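Local structure of lactoylglutathione lyase (Pseudomonas aeruginosa, 4MTR) at residues S6-A11 with A53-T58; L75-E80 with Y119-I124. The protein belongs to the glyoxalase/bleomycin resistance protein/dioxygenase superfamily and binds zinc at sites shared between the two subunits of a dimer. All coordinates share one frame; numbering follows the deposited sequence.

In the fold
From the N terminus, strand 2-9 lies at one margin of the chain's own four-stranded mixed sheet, which a strand of the second subunit extends. The chain then runs through helix 13-22 and strands 27-34 and 39-45 before strand 54-60 returns beside strand 2-9, closing contact 1. Strand 72-79 opens the second sheet, and after helix 82-91 and strands 96-98 and 110-114, strand 120-125 closes contact 2. The two loops follow in series, neither enclosing the other, and each sheet has strand order 1-4-3-2, a repeated beta-alpha-beta-beta-beta plan. The modules touch where Tyr119 OH lies 2.7 Å from Arg9 O, a probable hydrogen bond, and where Leu55 packs on Leu75.

Contact 1. Residues S6-A11 with A53-T58; sequences SMLRVA and AALELT. With ZN (zinc ion), chain E; EDO (1,2-ethanediol), chain C.
Strands 6-9 and 54-58 form a parallel beta pair in the first sheet of the chain, Met7 facing Glu56 and Arg9 facing Thr58 across it. Four backbone hydrogen bonds join them, from Glu56 N to Ser6 O (2.9 Å) at one end to Val10 N to Thr58 O (2.8 Å) at the other. Next to Ser6 the pairing gives way to a water that accepts from Ser6 N and donates to Ala54 O. On the face carrying Met7, Glu56 and Thr58, Glu56 reaches out fully extended, CG anti to the backbone N (chi1 -180°), and its OE1 binds zinc at 2.2 Å. Met7 CG lies 3.4 Å from that same OE1, while the bend at chi2 (-80°) lays SD 3.2 Å from Thr58 OG1. Met7 CE then sits over the rim of one face of the Arg9 guanidinium, whose NH1 is hydrogen-bonded to Asp70 O of the second subunit. On the other face Leu8 CD1 meets Leu55 CD1 at 4.0 Å, the two side chains crossing at about a right angle, and Val10 CG1 touches Leu57 CD2; helix 13-22 packs on Val10, Leu55 and Leu57. His5, with His74 and Glu122 of the second subunit, completes the protein ligands of the zinc. Of the Glu56 carboxylate OE1 alone thus binds the metal, flanked by methionine carbons, while OE2 takes a weak hydrogen bond from the zinc-bound water, whose O lies 3.0 Å from Glu56 OE2.

Contact 2. Residues L75-E80 with Y119-I124; sequences LAIEVE and YKVELI. With ZN (zinc ion), chain F.
Ile77 sits against Val121, and Val79 against Leu123, on the closely packed side of a parallel strand pair, 75-79 with 120-124. Ile77 CD1 meets Val121 CG1 at 3.9 Å; Val121 CG1, anti to its own backbone N (chi1 175°), also lies 3.7 Å from Leu75 O. Val79 CG1 touches Leu123 CD2, and helix 82-91 packs on both residues. Five backbone hydrogen bonds link the strands, and they are uneven: Ile77 N lies 2.9 Å from Glu122 O, whereas Val79 N, 3.1 Å from Ile124 O, stands well above the carbonyl plane, 42° out of it. This is the outer parallel pair of the second beta-alpha-beta-beta-beta module, and strand 72-79 also pairs antiparallel with a strand of the second subunit, carrying the sheet across the interface. The opposite face, with Ala76, Glu78, Glu122 and Ile124, is more polar and partly open to solvent. There the small Ala76 CB lies 3.5 Å from Glu122 OE1 and also touches Ile124 CD1. Glu122, extended from CG onward, binds zinc through OE1 at 2.3 Å; the water on the metal donates a weak hydrogen bond to OE2. His74, with His5 and Glu56 of the second subunit, supplies the other protein ligands. Further along the same face, Glu78 CG passes 3.9 Å from Ile124 O, and the Glu78 carboxylate forms a salt bridge with Arg2 of the second subunit.

Contact 1. Residues S6-A11 with A53-T58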
ATOM      1  N   SER A   6       0.326   0.292   4.604  1.00 16.70           N
ATOM      2  CA  SER A   6      -0.811   0.402   3.711  1.00 14.68           C
ATOM      3  C   SER A   6      -1.905  -0.312   4.479  1.00 17.57           C
ATOM      4  O   SER A   6      -1.594  -1.241   5.221  1.00 18.43           O
ATOM      5  CB  SER A   6      -0.524  -0.355   2.420  0.50 18.69           C
ATOM      6  OG  SER A   6      -1.681  -0.444   1.613  0.50 30.74           O
ATOM      7  N   MET A   7      -3.169   0.056   4.273  1.00 15.01           N
ATOM      8  CA  MET A   7      -4.275  -0.640   4.920  1.00 13.33           C
ATOM      9  C   MET A   7      -5.243  -1.176   3.844  1.00 16.04           C
ATOM     10  O   MET A   7      -5.600  -0.445   2.926  1.00 15.05           O
ATOM     11  CB  MET A   7      -5.015   0.243   5.946  1.00 14.20           C
ATOM     12  CG  MET A   7      -6.108  -0.524   6.727  1.00 16.26           C
ATOM     13  SD  MET A   7      -7.697  -0.773   5.856  1.00 18.75           S
ATOM     14  CE  MET A   7      -8.651   0.668   6.458  1.00 16.22           C
ATOM     15  N   LEU A   8      -5.611  -2.452   3.965  1.00 13.60           N
ATOM     16  CA  LEU A   8      -6.543  -3.160   3.065  1.00 12.51           C
ATOM     17  C   LEU A   8      -7.653  -3.774   3.878  1.00 16.88           C
ATOM     18  O   LEU A   8      -7.401  -4.312   4.953  1.00 19.44           O
ATOM     19  CB  LEU A   8      -5.796  -4.275   2.310  1.00 12.92           C
ATOM     20  CG  LEU A   8      -4.606  -3.843   1.402  1.00 16.02           C
ATOM     21  CD1 LEU A   8      -3.894  -5.077   0.785  1.00 14.81           C
ATOM     22  CD2 LEU A   8      -5.053  -2.885   0.295  1.00 15.48           C
ATOM     23  N   ARG A   9      -8.897  -3.623   3.418  1.00 14.68           N
ATOM     24  CA  ARG A   9     -10.058  -4.235   4.082  1.00 15.50           C
ATOM     25  C   ARG A   9     -10.217  -5.670   3.522  1.00 19.95           C
ATOM     26  O   ARG A   9     -10.094  -5.905   2.312  1.00 19.09           O
ATOM     27  CB  ARG A   9     -11.337  -3.418   3.882  1.00 14.57           C
ATOM     28  CG  ARG A   9     -11.228  -1.999   4.475  1.00 14.51           C
ATOM     29  CD  ARG A   9     -12.545  -1.234   4.532  1.00 18.04           C
ATOM     30  NE  ARG A   9     -12.343   0.069   5.163  1.00 17.74           N
ATOM     31  CZ  ARG A   9     -11.979   1.170   4.518  1.00 23.57           C
ATOM     32  NH1 ARG A   9     -11.852   1.164   3.196  1.00 17.75           N
ATOM     33  NH2 ARG A   9     -11.728   2.284   5.186  1.00 22.42           N
ATOM     34  N   VAL A  10     -10.449  -6.614   4.422  1.00 17.07           N
ATOM     35  CA  VAL A  10     -10.523  -8.051   4.123  1.00 17.66           C
ATOM     36  C   VAL A  10     -11.865  -8.641   4.575  1.00 24.65           C
ATOM     37  O   VAL A  10     -12.338  -8.302   5.662  1.00 23.94           O
ATOM     38  CB  VAL A  10      -9.298  -8.861   4.655  1.00 21.61           C
ATOM     39  CG1 VAL A  10      -8.016  -8.467   3.918  1.00 21.86           C
ATOM     40  CG2 VAL A  10      -9.109  -8.708   6.159  1.00 21.14           C
ATOM     41  N   ALA A  11     -12.455  -9.531   3.748  1.00 24.61           N
ATOM     42  CA  ALA A  11     -13.755 -10.182   4.009  1.00 25.65           C
ATOM     43  C   ALA A  11     -13.652 -11.137   5.164  1.00 29.13           C
ATOM     44  O   ALA A  11     -14.620 -11.322   5.893  1.00 28.55           O
ATOM     45  CB  ALA A  11     -14.227 -10.942   2.769  1.00 26.65           C
ATOM     46  N   ALA A  53       8.071  -0.795   7.260  1.00 19.57           N
ATOM     47  CA  ALA A  53       6.679  -0.689   6.817  1.00 18.40           C
ATOM     48  C   ALA A  53       5.980  -2.012   7.064  1.00 21.86           C
ATOM     49  O   ALA A  53       6.574  -3.056   6.814  1.00 22.33           O
ATOM     50  CB  ALA A  53       6.648  -0.385   5.335  1.00 18.98           C
ATOM     51  N   ALA A  54       4.707  -1.960   7.458  1.00 17.48           N
ATOM     52  CA  ALA A  54       3.861  -3.118   7.712  1.00 15.86           C
ATOM     53  C   ALA A  54       2.644  -3.066   6.814  1.00 20.28           C
ATOM     54  O   ALA A  54       2.517  -2.190   5.937  1.00 20.26           O
ATOM     55  CB  ALA A  54       3.426  -3.137   9.178  1.00 16.41           C
ATOM     56  N   LEU A  55       1.793  -4.055   6.965  1.00 17.66           N
ATOM     57  CA  LEU A  55       0.543  -4.152   6.227  1.00 16.54           C
ATOM     58  C   LEU A  55      -0.569  -4.237   7.259  1.00 17.92           C
ATOM     59  O   LEU A  55      -0.530  -5.107   8.132  1.00 16.94           O
ATOM     60  CB  LEU A  55       0.537  -5.386   5.296  1.00 15.60           C
ATOM     61  CG  LEU A  55      -0.801  -5.667   4.580  1.00 18.12           C
ATOM     62  CD1 LEU A  55      -1.195  -4.491   3.619  1.00 16.09           C
ATOM     63  CD2 LEU A  55      -0.768  -7.022   3.861  1.00 17.23           C
ATOM     64  N   GLU A  56      -1.531  -3.312   7.186  1.00 12.86           N
ATOM     65  CA  GLU A  56      -2.651  -3.321   8.109  1.00 11.26           C
ATOM     66  C   GLU A  56      -3.843  -3.976   7.446  1.00 15.37           C
ATOM     67  O   GLU A  56      -4.255  -3.607   6.350  1.00 15.07           O
ATOM     68  CB  GLU A  56      -3.005  -1.881   8.513  1.00 11.40           C
ATOM     69  CG  GLU A  56      -4.176  -1.785   9.498  1.00 12.18           C
ATOM     70  CD  GLU A  56      -4.576  -0.346   9.822  1.00 18.89           C
ATOM     71  OE1 GLU A  56      -4.066   0.583   9.158  1.00 19.03           O
ATOM     72  OE2 GLU A  56      -5.361  -0.144  10.775  1.00 18.43           O
ATOM     73  N   LEU A  57      -4.442  -4.899   8.129  1.00 12.94           N
ATOM     74  CA  LEU A  57      -5.625  -5.585   7.610  1.00 13.79           C
ATOM     75  C   LEU A  57      -6.808  -5.232   8.465  1.00 18.36           C
ATOM     76  O   LEU A  57      -6.732  -5.383   9.688  1.00 18.24           O
ATOM     77  CB  LEU A  57      -5.390  -7.088   7.703  1.00 15.31           C
ATOM     78  CG  LEU A  57      -4.227  -7.610   6.854  1.00 19.92           C
ATOM     79  CD1 LEU A  57      -4.014  -9.066   7.112  1.00 20.91           C
ATOM     80  CD2 LEU A  57      -4.476  -7.362   5.327  1.00 18.72           C
ATOM     81  N   THR A  58      -7.908  -4.814   7.842  1.00 16.05           N
ATOM     82  CA  THR A  58      -9.132  -4.441   8.576  1.00 16.71           C
ATOM     83  C   THR A  58     -10.304  -5.327   8.167  1.00 20.96           C
ATOM     84  O   THR A  58     -10.543  -5.507   6.994  1.00 18.22           O
ATOM     85  CB  THR A  58      -9.507  -2.964   8.273  1.00 22.40           C
ATOM     86  OG1 THR A  58      -8.442  -2.113   8.698  1.00 17.78           O
ATOM     87  CG2 THR A  58     -10.795  -2.525   8.950  1.00 21.37           C
TER
HETATM   88 ZN    ZN E 203      -3.522   2.739   9.290  1.00 21.44          ZN
HETATM   89  C1  EDO C 201       7.558  -4.066   9.546  1.00 37.00           C
HETATM   90  O1  EDO C 201       6.592  -3.443  10.361  1.00 37.29           O
HETATM   91  C2  EDO C 201       6.896  -5.180   8.774  1.00 35.80           C
HETATM   92  O2  EDO C 201       7.689  -5.555   7.662  1.00 37.31           O
HETATM   93  O   HOH W   1       2.212  -1.939   3.300  1.00 25.49           O
HETATM   94  O   HOH W   2      -4.500   2.675  10.937  1.00 25.60           O

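Contact 2. Residues L75-E80 with Y119-I124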
ATOM      1  N   LEU A  75       0.866  -4.653  -3.764  1.00 15.10           N
ATOM      2  CA  LEU A  75       1.844  -4.530  -2.694  1.00 13.83           C
ATOM      3  C   LEU A  75       3.051  -5.295  -3.201  1.00 17.57           C
ATOM      4  O   LEU A  75       2.903  -6.444  -3.609  1.00 16.47           O
ATOM      5  CB  LEU A  75       1.329  -5.143  -1.355  1.00 14.37           C
ATOM      6  CG  LEU A  75       2.296  -4.983  -0.172  1.00 19.80           C
ATOM      7  CD1 LEU A  75       2.375  -3.510   0.289  1.00 21.47           C
ATOM      8  CD2 LEU A  75       1.858  -5.869   1.011  1.00 19.26           C
ATOM      9  N   ALA A  76       4.246  -4.670  -3.201  1.00 17.20           N
ATOM     10  CA  ALA A  76       5.465  -5.355  -3.666  1.00 17.11           C
ATOM     11  C   ALA A  76       6.280  -5.804  -2.485  1.00 19.92           C
ATOM     12  O   ALA A  76       6.499  -5.041  -1.536  1.00 18.22           O
ATOM     13  CB  ALA A  76       6.290  -4.442  -4.542  1.00 17.67           C
ATOM     14  N   ILE A  77       6.727  -7.065  -2.535  1.00 18.95           N
ATOM     15  CA  ILE A  77       7.530  -7.664  -1.457  1.00 19.24           C
ATOM     16  C   ILE A  77       8.797  -8.240  -2.043  1.00 23.01           C
ATOM     17  O   ILE A  77       8.727  -8.927  -3.058  1.00 21.95           O
ATOM     18  CB  ILE A  77       6.723  -8.737  -0.686  1.00 22.39           C
ATOM     19  CG1 ILE A  77       5.516  -8.058   0.041  1.00 22.55           C
ATOM     20  CG2 ILE A  77       7.670  -9.458   0.369  1.00 22.50           C
ATOM     21  CD1 ILE A  77       4.546  -8.959   0.642  1.00 22.04           C
ATOM     22  N   GLU A  78       9.942  -7.966  -1.401  1.00 22.07           N
ATOM     23  CA  GLU A  78      11.243  -8.532  -1.792  1.00 23.77           C
ATOM     24  C   GLU A  78      11.338  -9.957  -1.230  1.00 30.05           C
ATOM     25  O   GLU A  78      11.125 -10.156  -0.036  1.00 29.39           O
ATOM     26  CB  GLU A  78      12.382  -7.661  -1.253  1.00 24.77           C
ATOM     27  CG  GLU A  78      13.764  -8.032  -1.779  1.00 34.82           C
ATOM     28  CD  GLU A  78      14.825  -7.008  -1.417  1.00 46.36           C
ATOM     29  OE1 GLU A  78      15.233  -6.972  -0.236  1.00 36.16           O
ATOM     30  OE2 GLU A  78      15.213  -6.210  -2.301  1.00 45.44           O
ATOM     31  N   VAL A  79      11.673 -10.949  -2.084  1.00 28.60           N
ATOM     32  CA  VAL A  79      11.779 -12.375  -1.689  1.00 28.73           C
ATOM     33  C   VAL A  79      13.148 -12.966  -2.117  1.00 34.73           C
ATOM     34  O   VAL A  79      13.717 -12.481  -3.085  1.00 32.15           O
ATOM     35  CB  VAL A  79      10.600 -13.236  -2.246  1.00 32.22           C
ATOM     36  CG1 VAL A  79       9.258 -12.783  -1.702  1.00 32.37           C
ATOM     37  CG2 VAL A  79      10.570 -13.257  -3.769  1.00 31.93           C
ATOM     38  N   GLU A  80      13.644 -14.029  -1.431  1.00 34.17           N
ATOM     39  CA  GLU A  80      14.918 -14.696  -1.795  1.00 35.37           C
ATOM     40  C   GLU A  80      14.798 -15.412  -3.171  1.00 40.66           C
ATOM     41  O   GLU A  80      15.690 -15.308  -4.013  1.00 40.97           O
ATOM     42  CB  GLU A  80      15.331 -15.712  -0.718  1.00 37.07           C
ATOM     43  CG  GLU A  80      15.828 -15.111   0.591  1.00 58.02           C
ATOM     44  CD  GLU A  80      16.326 -16.096   1.643  1.00 97.66           C
ATOM     45  OE1 GLU A  80      16.675 -17.247   1.286  1.00 92.33           O
ATOM     46  OE2 GLU A  80      16.389 -15.701   2.832  1.00 98.16           O
ATOM     47  N   TYR A 119      -6.410  -9.155  -3.738  1.00 19.53           N
ATOM     48  CA  TYR A 119      -5.407  -8.091  -3.781  1.00 17.31           C
ATOM     49  C   TYR A 119      -4.136  -8.689  -4.329  1.00 20.52           C
ATOM     50  O   TYR A 119      -3.728  -9.773  -3.915  1.00 20.11           O
ATOM     51  CB  TYR A 119      -5.117  -7.510  -2.416  1.00 17.49           C
ATOM     52  CG  TYR A 119      -6.300  -6.788  -1.809  1.00 16.96           C
ATOM     53  CD1 TYR A 119      -6.786  -5.605  -2.368  1.00 18.47           C
ATOM     54  CD2 TYR A 119      -6.898  -7.254  -0.645  1.00 16.31           C
ATOM     55  CE1 TYR A 119      -7.830  -4.900  -1.771  1.00 18.06           C
ATOM     56  CE2 TYR A 119      -7.945  -6.569  -0.051  1.00 16.11           C
ATOM     57  CZ  TYR A 119      -8.418  -5.401  -0.621  1.00 15.54           C
ATOM     58  OH  TYR A 119      -9.424  -4.722   0.007  1.00 15.79           O
ATOM     59  N   LYS A 120      -3.514  -7.976  -5.250  1.00 16.28           N
ATOM     60  CA  LYS A 120      -2.312  -8.473  -5.896  1.00 15.75           C
ATOM     61  C   LYS A 120      -1.026  -8.215  -5.099  1.00 18.59           C
ATOM     62  O   LYS A 120      -0.785  -7.119  -4.576  1.00 15.12           O
ATOM     63  CB  LYS A 120      -2.190  -7.875  -7.307  1.00 17.75           C
ATOM     64  CG  LYS A 120      -3.339  -8.268  -8.235  1.00 26.01           C
ATOM     65  CD  LYS A 120      -3.252  -7.529  -9.569  1.00 37.99           C
ATOM     66  CE  LYS A 120      -4.299  -8.006 -10.546  1.00 60.47           C
ATOM     67  NZ  LYS A 120      -4.066  -9.416 -10.970  1.00 78.61           N
ATOM     68  N   VAL A 121      -0.169  -9.216  -5.087  1.00 14.65           N
ATOM     69  CA  VAL A 121       1.104  -9.106  -4.432  1.00 15.13           C
ATOM     70  C   VAL A 121       2.174  -9.318  -5.494  1.00 23.84           C
ATOM     71  O   VAL A 121       2.181 -10.350  -6.156  1.00 24.07           O
ATOM     72  CB  VAL A 121       1.226 -10.078  -3.228  1.00 20.20           C
ATOM     73  CG1 VAL A 121       2.631 -10.038  -2.621  1.00 21.08           C
ATOM     74  CG2 VAL A 121       0.165  -9.803  -2.163  1.00 20.48           C
ATOM     75  N   GLU A 122       3.075  -8.345  -5.643  1.00 18.84           N
ATOM     76  CA  GLU A 122       4.184  -8.402  -6.576  1.00 19.04           C
ATOM     77  C   GLU A 122       5.432  -8.962  -5.889  1.00 23.57           C
ATOM     78  O   GLU A 122       5.950  -8.347  -4.967  1.00 23.54           O
ATOM     79  CB  GLU A 122       4.451  -6.988  -7.117  1.00 20.42           C
ATOM     80  CG  GLU A 122       5.442  -6.928  -8.282  1.00 23.83           C
ATOM     81  CD  GLU A 122       5.856  -5.551  -8.771  1.00 35.62           C
ATOM     82  OE1 GLU A 122       5.851  -4.582  -7.979  1.00 31.91           O
ATOM     83  OE2 GLU A 122       6.234  -5.452  -9.959  1.00 45.72           O
ATOM     84  N   LEU A 123       5.933 -10.122  -6.349  1.00 21.46           N
ATOM     85  CA  LEU A 123       7.144 -10.735  -5.802  1.00 22.65           C
ATOM     86  C   LEU A 123       8.355 -10.303  -6.586  1.00 27.65           C
ATOM     87  O   LEU A 123       8.453 -10.579  -7.785  1.00 27.25           O
ATOM     88  CB  LEU A 123       7.060 -12.278  -5.785  1.00 22.77           C
ATOM     89  CG  LEU A 123       5.859 -12.896  -5.082  1.00 26.33           C
ATOM     90  CD1 LEU A 123       5.802 -14.384  -5.385  1.00 28.06           C
ATOM     91  CD2 LEU A 123       5.857 -12.615  -3.552  1.00 21.79           C
ATOM     92  N   ILE A 124       9.271  -9.618  -5.923  1.00 24.16           N
ATOM     93  CA  ILE A 124      10.461  -9.104  -6.592  1.00 24.73           C
ATOM     94  C   ILE A 124      11.660  -9.814  -5.993  1.00 31.71           C
ATOM     95  O   ILE A 124      12.000  -9.589  -4.843  1.00 28.51           O
ATOM     96  CB  ILE A 124      10.518  -7.545  -6.500  1.00 26.85           C
ATOM     97  CG1 ILE A 124       9.323  -6.904  -7.272  1.00 25.54           C
ATOM     98  CG2 ILE A 124      11.900  -6.970  -6.949  1.00 28.28           C
ATOM     99  CD1 ILE A 124       9.123  -5.419  -7.058  1.00 30.14           C
TER
HETATM  100 ZN    ZN F 204       5.240  -2.400  -8.117  1.00 25.17          ZN
HETATM  101  O   HOH W   3       6.023  -2.375 -10.053  1.00 29.74           O